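Long-range contacts in phenylurea hydrolase B (Mycobacterium brisbanense, PDB 4WHB), which probably hydrolyses non-peptide carbon-nitrogen bonds with the help of zinc, as a diuron hydrolase of the amidohydrolase superfamily: residues Ala98-Val107 / Thr367-Trp375; Leu415-Gln423 / Ser434-Gly442. All coordinates share one frame; numbering follows the deposited sequence.

Interaction 1 of 2, residues Ala98-Val107 / Thr367-Trp375; sequences AAQLALRNGV and TIGNDHFHW
The C-terminal part of helix 91-104 and the turn after it pass the loop that leads into helix 371-381, and the backbones are closest where CA of Ala102 lies 5.3 Å from CA of Gly369. Helix 91-104 ends in a Schellman motif, with Gly106 at positive phi; Asn105, at the end of the helix, and Val107, just past the turn, both meet the start of the second helix.

At one end the contact is apolar. Ile368 spreads its two branches over the helix surface: CG2 rests on CB of Leu101 at 3.6 Å, and CD1 meets CB of Ala98 at 3.8 Å. The side chains of Leu101 and Ile368 meet nearly perpendicular.

In this TIM-barrel enzyme the contact joins the helix just before strand 107-112 to helix 371-381, which comes after strand 339-341 and two short helices. The side chain of Ile368 lies about 10 Å from that of Asp344, a zinc ligand seen in this protein, though no metal is bound to this chain.

Polar bonds hold the other end. His372 gives its NE2-H to the backbone O of Asn105 (3.2 Å, 153° at the hydrogen), approaching from above the carbonyl plane. Its ND1 bonds to OD1 of the adjacent Asp371; that oxygen lies in the imidazole plane, although it is itself met from above the carboxylate plane. Both ring nitrogens thus have a partner, which should restrain the rotation of the imidazole. With chi1 at 60° the ring presents one face to CG2 of Val107, 3.4 Å from its centroid in a CH-pi contact, while CG of Phe373 flanks the opposite face nearer the rim. Asn105 ND2 also reaches O of Gly369 in a weak, bent bond of 2.6 Å.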
# COMPACT_ATOMS: atom_id res chain seq x y z
N ALA C 98 -32.49 -7.82 5.05
CA ALA C 98 -32.45 -8.16 3.63
C ALA C 98 -33.61 -9.10 3.31
O ALA C 98 -34.31 -8.92 2.32
CB ALA C 98 -31.15 -8.80 3.27
N ALA C 99 -33.83 -10.04 4.21
CA ALA C 99 -34.88 -11.02 4.05
C ALA C 99 -36.23 -10.35 3.84
O ALA C 99 -37.12 -10.91 3.18
CB ALA C 99 -34.91 -11.93 5.28
N GLN C 100 -36.41 -9.18 4.46
CA GLN C 100 -37.67 -8.46 4.33
C GLN C 100 -37.77 -7.74 3.00
O GLN C 100 -38.84 -7.78 2.37
CB GLN C 100 -37.82 -7.45 5.48
CG GLN C 100 -38.55 -8.01 6.68
CD GLN C 100 -37.86 -7.70 7.97
OE1 GLN C 100 -37.86 -6.56 8.44
NE2 GLN C 100 -37.23 -8.72 8.54
N LEU C 101 -36.65 -7.10 2.58
CA LEU C 101 -36.64 -6.30 1.38
C LEU C 101 -37.01 -7.11 0.15
O LEU C 101 -37.62 -6.58 -0.80
CB LEU C 101 -35.27 -5.65 1.20
CG LEU C 101 -34.88 -4.64 2.26
CD1 LEU C 101 -33.47 -4.22 1.96
CD2 LEU C 101 -35.80 -3.43 2.33
N ALA C 102 -36.62 -8.37 0.15
CA ALA C 102 -36.98 -9.31 -0.91
C ALA C 102 -38.49 -9.53 -0.89
O ALA C 102 -39.16 -9.36 -1.90
CB ALA C 102 -36.20 -10.64 -0.75
N LEU C 103 -39.00 -9.93 0.27
CA LEU C 103 -40.41 -10.25 0.46
C LEU C 103 -41.28 -9.06 0.14
O LEU C 103 -42.32 -9.21 -0.48
CB LEU C 103 -40.61 -10.69 1.92
CG LEU C 103 -42.01 -11.14 2.37
CD1 LEU C 103 -42.53 -12.27 1.47
CD2 LEU C 103 -41.97 -11.54 3.85
N ARG C 104 -40.85 -7.87 0.58
CA ARG C 104 -41.52 -6.61 0.25
C ARG C 104 -41.64 -6.51 -1.28
O ARG C 104 -42.65 -6.04 -1.79
CB ARG C 104 -40.73 -5.42 0.83
CG ARG C 104 -41.47 -4.08 0.73
CD ARG C 104 -40.77 -2.87 1.41
NE ARG C 104 -39.52 -2.47 0.76
CZ ARG C 104 -38.85 -1.35 1.02
NH1 ARG C 104 -39.26 -0.50 1.93
NH2 ARG C 104 -37.72 -1.08 0.39
N ASN C 105 -40.60 -6.95 -2.01
CA ASN C 105 -40.60 -6.94 -3.46
C ASN C 105 -41.18 -8.22 -4.10
O ASN C 105 -41.20 -8.40 -5.31
CB ASN C 105 -39.22 -6.68 -3.97
CG ASN C 105 -38.80 -5.24 -3.80
OD1 ASN C 105 -39.18 -4.57 -2.83
ND2 ASN C 105 -38.01 -4.75 -4.74
N GLY C 106 -41.69 -9.12 -3.26
CA GLY C 106 -42.39 -10.30 -3.72
C GLY C 106 -41.63 -11.61 -3.61
O GLY C 106 -42.18 -12.67 -3.94
N VAL C 107 -40.40 -11.59 -3.11
CA VAL C 107 -39.66 -12.84 -2.95
C VAL C 107 -39.94 -13.49 -1.61
O VAL C 107 -39.50 -13.01 -0.59
CB VAL C 107 -38.14 -12.61 -3.11
CG1 VAL C 107 -37.40 -13.95 -3.12
CG2 VAL C 107 -37.82 -11.77 -4.39
N THR C 367 -28.68 -5.07 -5.78
CA THR C 367 -29.40 -4.57 -4.63
C THR C 367 -30.67 -5.38 -4.45
O THR C 367 -31.53 -5.44 -5.33
CB THR C 367 -29.70 -3.03 -4.74
OG1 THR C 367 -28.51 -2.26 -4.42
CG2 THR C 367 -30.84 -2.61 -3.83
N ILE C 368 -30.81 -5.98 -3.27
CA ILE C 368 -31.71 -7.11 -3.05
C ILE C 368 -33.20 -6.85 -3.35
O ILE C 368 -33.97 -7.78 -3.55
CB ILE C 368 -31.59 -7.64 -1.63
CG1 ILE C 368 -31.94 -9.15 -1.64
CG2 ILE C 368 -32.40 -6.75 -0.66
CD1 ILE C 368 -31.50 -9.87 -0.37
N GLY C 369 -33.61 -5.61 -3.39
CA GLY C 369 -34.97 -5.32 -3.83
C GLY C 369 -35.06 -5.47 -5.34
O GLY C 369 -36.02 -6.04 -5.85
N ASN C 370 -34.04 -4.97 -6.04
CA ASN C 370 -34.02 -4.90 -7.51
C ASN C 370 -33.62 -6.18 -8.23
O ASN C 370 -33.98 -6.37 -9.38
CB ASN C 370 -33.05 -3.82 -7.98
CG ASN C 370 -33.74 -2.51 -8.26
OD1 ASN C 370 -34.34 -2.34 -9.33
ND2 ASN C 370 -33.61 -1.57 -7.32
N ASP C 371 -32.93 -7.06 -7.52
CA ASP C 371 -32.15 -8.13 -8.17
C ASP C 371 -32.93 -9.14 -9.02
O ASP C 371 -32.50 -9.49 -10.13
CB ASP C 371 -31.32 -8.88 -7.12
CG ASP C 371 -32.16 -9.57 -6.11
OD1 ASP C 371 -33.28 -9.08 -5.83
OD2 ASP C 371 -31.70 -10.59 -5.62
N HIS C 372 -34.06 -9.60 -8.49
CA HIS C 372 -34.85 -10.59 -9.15
C HIS C 372 -35.65 -10.02 -10.28
O HIS C 372 -36.00 -10.72 -11.22
CB HIS C 372 -35.77 -11.28 -8.14
CG HIS C 372 -36.73 -10.34 -7.46
ND1 HIS C 372 -36.32 -9.40 -6.54
CD2 HIS C 372 -38.08 -10.20 -7.57
CE1 HIS C 372 -37.36 -8.72 -6.12
NE2 HIS C 372 -38.44 -9.19 -6.73
N PHE C 373 -35.95 -8.73 -10.21
CA PHE C 373 -36.64 -8.02 -11.31
C PHE C 373 -35.71 -7.86 -12.49
O PHE C 373 -36.06 -8.16 -13.64
CB PHE C 373 -37.11 -6.66 -10.85
CG PHE C 373 -38.16 -6.70 -9.77
CD1 PHE C 373 -39.36 -7.36 -9.97
CD2 PHE C 373 -37.96 -6.06 -8.55
CE1 PHE C 373 -40.32 -7.41 -9.01
CE2 PHE C 373 -38.90 -6.11 -7.57
CZ PHE C 373 -40.09 -6.77 -7.80
N HIS C 374 -34.51 -7.37 -12.19
CA HIS C 374 -33.45 -7.12 -13.16
C HIS C 374 -33.17 -8.41 -13.91
O HIS C 374 -33.18 -8.44 -15.15
CB HIS C 374 -32.18 -6.67 -12.41
CG HIS C 374 -31.16 -5.99 -13.26
ND1 HIS C 374 -30.96 -4.63 -13.22
CD2 HIS C 374 -30.28 -6.47 -14.16
CE1 HIS C 374 -30.00 -4.30 -14.07
NE2 HIS C 374 -29.58 -5.40 -14.66
N TRP C 375 -32.91 -9.46 -13.13
CA TRP C 375 -32.56 -10.77 -13.67
C TRP C 375 -33.66 -11.31 -14.58
O TRP C 375 -33.36 -11.83 -15.67
CB TRP C 375 -32.34 -11.74 -12.51
CG TRP C 375 -31.64 -13.01 -12.93
CD1 TRP C 375 -30.32 -13.25 -12.94
CD2 TRP C 375 -32.27 -14.20 -13.38
NE1 TRP C 375 -30.08 -14.53 -13.36
CE2 TRP C 375 -31.27 -15.14 -13.63
CE3 TRP C 375 -33.60 -14.57 -13.59
CZ2 TRP C 375 -31.53 -16.41 -14.10
CZ3 TRP C 375 -33.87 -15.85 -14.07
CH2 TRP C 375 -32.84 -16.75 -14.31

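Interaction 2 of 2, residues Leu415-Gln423 / Ser434-Gly442; sequences LADFVLLDQ and SITEVFQAG
Phe418 and Phe439 pair across the strands as an antiparallel hydrogen-bonded pair, and their side chains run side by side in the same direction from the sheet. The ring planes are 2° apart with centroids 5.0 Å from each other, but the parallel rings are offset until little of one lies above the other. What lies over the Phe418 face is instead CB of Phe439, 3.5 Å from the ring centroid, a CH-pi contact. A chi1 of 69° folds the Phe418 ring back over its neighbour on the other strand, and CD1 of Leu420 borders that ring at its edge. Ile6 and Ile4 of strand 4-7 pack against Phe418 and Phe439 respectively.

On the other face of the pair, Val419, Leu421, Ile435 and Val438 make an aliphatic cluster. CG1 of Val419 meets CG2 of Ile435 at 3.4 Å, the two side chains crossing at a slant, and CD2 of Leu421, next after Val419 on that face, touches CG1 of Ile435 at 3.6 Å. Tyr61 of strand 56-63 packs on Val419 and Leu421.

Between these faces Phe418 N bonds to Phe439 O at 2.7 Å; the second strand bends at Thr436, whose N reaches Leu420 O at 3.0 Å. Past the last pair, Asp417 takes over with its side chain: OD1 accepts the N-H of Ala441 at 2.8 Å in a nearly straight bond, and OD2 forms a salt bridge with Arg136. Gly442 N then reaches a lone pair of Ala416 O, in the carbonyl plane, where the chain turns, at positive-phi Ala441 and Gly442, towards strand 443-444.

Two antiparallel strands joined by the thirteen-residue connection 422-434 thus form a long-looped beta hairpin, whose first strand also pairs with strand 56-63, as part of the beta structure that adjoins the amidohydrolase TIM barrel.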
# COMPACT_ATOMS: atom_id res chain seq x y z
N LEU C 415 -47.18 -24.99 -0.13
CA LEU C 415 -47.14 -23.84 0.75
C LEU C 415 -47.71 -22.70 -0.06
O LEU C 415 -47.41 -22.56 -1.23
CB LEU C 415 -45.72 -23.51 1.20
CG LEU C 415 -45.13 -24.15 2.45
CD1 LEU C 415 -43.72 -23.62 2.66
CD2 LEU C 415 -46.03 -23.86 3.62
N ALA C 416 -48.58 -21.89 0.55
CA ALA C 416 -49.18 -20.84 -0.20
C ALA C 416 -48.34 -19.60 -0.05
O ALA C 416 -48.41 -18.90 0.98
CB ALA C 416 -50.59 -20.61 0.23
N ASP C 417 -47.53 -19.37 -1.08
CA ASP C 417 -46.71 -18.20 -1.17
C ASP C 417 -47.09 -17.63 -2.52
O ASP C 417 -46.95 -18.30 -3.55
CB ASP C 417 -45.20 -18.54 -1.17
CG ASP C 417 -44.77 -19.34 0.05
OD1 ASP C 417 -45.22 -19.00 1.18
OD2 ASP C 417 -43.97 -20.31 -0.12
N PHE C 418 -47.59 -16.41 -2.54
CA PHE C 418 -47.90 -15.85 -3.83
C PHE C 418 -47.84 -14.34 -3.84
O PHE C 418 -47.83 -13.68 -2.81
CB PHE C 418 -49.27 -16.35 -4.33
CG PHE C 418 -50.45 -15.85 -3.57
CD1 PHE C 418 -50.97 -14.60 -3.80
CD2 PHE C 418 -51.08 -16.67 -2.66
CE1 PHE C 418 -52.08 -14.16 -3.11
CE2 PHE C 418 -52.21 -16.25 -1.97
CZ PHE C 418 -52.71 -14.97 -2.18
N VAL C 419 -47.79 -13.81 -5.06
CA VAL C 419 -47.69 -12.40 -5.29
C VAL C 419 -48.79 -12.03 -6.29
O VAL C 419 -49.02 -12.77 -7.28
CB VAL C 419 -46.34 -12.07 -5.88
CG1 VAL C 419 -46.19 -10.56 -5.96
CG2 VAL C 419 -45.21 -12.69 -5.05
N LEU C 420 -49.49 -10.92 -6.02
CA LEU C 420 -50.48 -10.44 -6.95
C LEU C 420 -49.94 -9.25 -7.73
O LEU C 420 -49.43 -8.30 -7.13
CB LEU C 420 -51.74 -10.02 -6.21
CG LEU C 420 -52.79 -11.09 -5.86
CD1 LEU C 420 -52.85 -11.16 -4.34
CD2 LEU C 420 -54.17 -10.69 -6.41
N LEU C 421 -50.05 -9.27 -9.05
CA LEU C 421 -49.51 -8.14 -9.85
C LEU C 421 -50.61 -7.18 -10.32
O LEU C 421 -51.78 -7.44 -10.15
CB LEU C 421 -48.74 -8.66 -11.07
CG LEU C 421 -47.59 -9.60 -10.77
CD1 LEU C 421 -46.98 -10.06 -12.06
CD2 LEU C 421 -46.55 -8.88 -9.92
N ASP C 422 -50.20 -6.08 -10.91
CA ASP C 422 -51.15 -5.06 -11.43
C ASP C 422 -51.38 -5.15 -12.94
O ASP C 422 -52.33 -4.59 -13.44
CB ASP C 422 -50.60 -3.64 -11.14
CG ASP C 422 -51.65 -2.65 -10.86
OD1 ASP C 422 -52.82 -2.94 -11.16
OD2 ASP C 422 -51.32 -1.59 -10.30
N GLN C 423 -50.50 -5.84 -13.65
CA GLN C 423 -50.44 -5.74 -15.09
C GLN C 423 -49.83 -7.01 -15.74
O GLN C 423 -49.19 -7.80 -15.06
CB GLN C 423 -49.65 -4.47 -15.45
CG GLN C 423 -50.54 -3.25 -15.61
CD GLN C 423 -49.88 -1.96 -15.18
OE1 GLN C 423 -50.36 -1.34 -14.22
NE2 GLN C 423 -48.79 -1.57 -15.85
N SER C 434 -45.06 -4.52 -10.04
CA SER C 434 -46.31 -3.85 -9.59
C SER C 434 -47.15 -4.87 -8.85
O SER C 434 -47.77 -5.74 -9.47
CB SER C 434 -47.10 -3.27 -10.74
OG SER C 434 -47.25 -4.24 -11.77
N ILE C 435 -47.14 -4.76 -7.52
CA ILE C 435 -47.64 -5.81 -6.66
C ILE C 435 -48.63 -5.25 -5.67
O ILE C 435 -48.24 -4.46 -4.79
CB ILE C 435 -46.48 -6.47 -5.89
CG1 ILE C 435 -45.57 -7.23 -6.86
CG2 ILE C 435 -47.00 -7.41 -4.82
CD1 ILE C 435 -44.25 -7.72 -6.27
N THR C 436 -49.89 -5.68 -5.78
CA THR C 436 -50.91 -5.22 -4.84
C THR C 436 -50.88 -5.97 -3.53
O THR C 436 -51.25 -5.42 -2.50
CB THR C 436 -52.31 -5.30 -5.46
OG1 THR C 436 -52.56 -6.64 -5.94
CG2 THR C 436 -52.39 -4.25 -6.59
N GLU C 437 -50.43 -7.22 -3.56
CA GLU C 437 -50.28 -7.99 -2.32
C GLU C 437 -49.25 -9.09 -2.44
O GLU C 437 -49.08 -9.67 -3.53
CB GLU C 437 -51.63 -8.60 -1.88
CG GLU C 437 -52.20 -7.96 -0.62
CD GLU C 437 -53.72 -8.00 -0.59
OE1 GLU C 437 -54.33 -8.11 -1.68
OE2 GLU C 437 -54.31 -7.90 0.53
N VAL C 438 -48.58 -9.38 -1.33
CA VAL C 438 -47.74 -10.55 -1.23
C VAL C 438 -48.22 -11.46 -0.10
O VAL C 438 -48.19 -11.06 1.05
CB VAL C 438 -46.29 -10.18 -1.01
CG1 VAL C 438 -45.43 -11.44 -0.89
CG2 VAL C 438 -45.76 -9.35 -2.16
N PHE C 439 -48.67 -12.67 -0.43
CA PHE C 439 -49.07 -13.63 0.59
C PHE C 439 -47.99 -14.69 0.80
O PHE C 439 -47.34 -15.13 -0.17
CB PHE C 439 -50.38 -14.30 0.20
CG PHE C 439 -51.61 -13.62 0.78
CD1 PHE C 439 -51.98 -12.34 0.37
CD2 PHE C 439 -52.39 -14.26 1.74
CE1 PHE C 439 -53.08 -11.72 0.88
CE2 PHE C 439 -53.49 -13.64 2.27
CZ PHE C 439 -53.84 -12.36 1.84
N GLN C 440 -47.77 -15.07 2.05
CA GLN C 440 -46.73 -16.05 2.38
C GLN C 440 -47.24 -17.03 3.41
O GLN C 440 -47.88 -16.62 4.37
CB GLN C 440 -45.48 -15.35 2.90
CG GLN C 440 -44.19 -16.16 2.72
CD GLN C 440 -43.13 -15.73 3.72
OE1 GLN C 440 -42.10 -15.13 3.37
NE2 GLN C 440 -43.37 -16.05 5.00
N ALA C 441 -46.96 -18.32 3.22
CA ALA C 441 -47.44 -19.37 4.12
C ALA C 441 -48.94 -19.21 4.35
O ALA C 441 -49.44 -19.43 5.44
CB ALA C 441 -46.68 -19.33 5.44
N GLY C 442 -49.65 -18.84 3.30
CA GLY C 442 -51.06 -18.56 3.38
C GLY C 442 -51.38 -17.40 4.29
O GLY C 442 -52.42 -17.42 4.96

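In the fold
Followed from the N terminus, the chain leaves strand 56-63, forms helix 91-104 and enters strand 107-112. It then passes through most of the barrel before residues 367-375 return to that helix, so interaction 1 closes a loop of some 260 residues. Interaction 2 opens only afterwards and closes a short loop, with ten residues between its segments; the two are in series, neither nested nor crossed. They nevertheless touch: Gly106 and Asn105 of interaction 1 pack on Val419 and Ile435 of interaction 2, and Leu103 lies against Val438 and Gln440. Strand 56-63, paired with both 107-112 and 418-421, joins the barrel wall to the late hairpin.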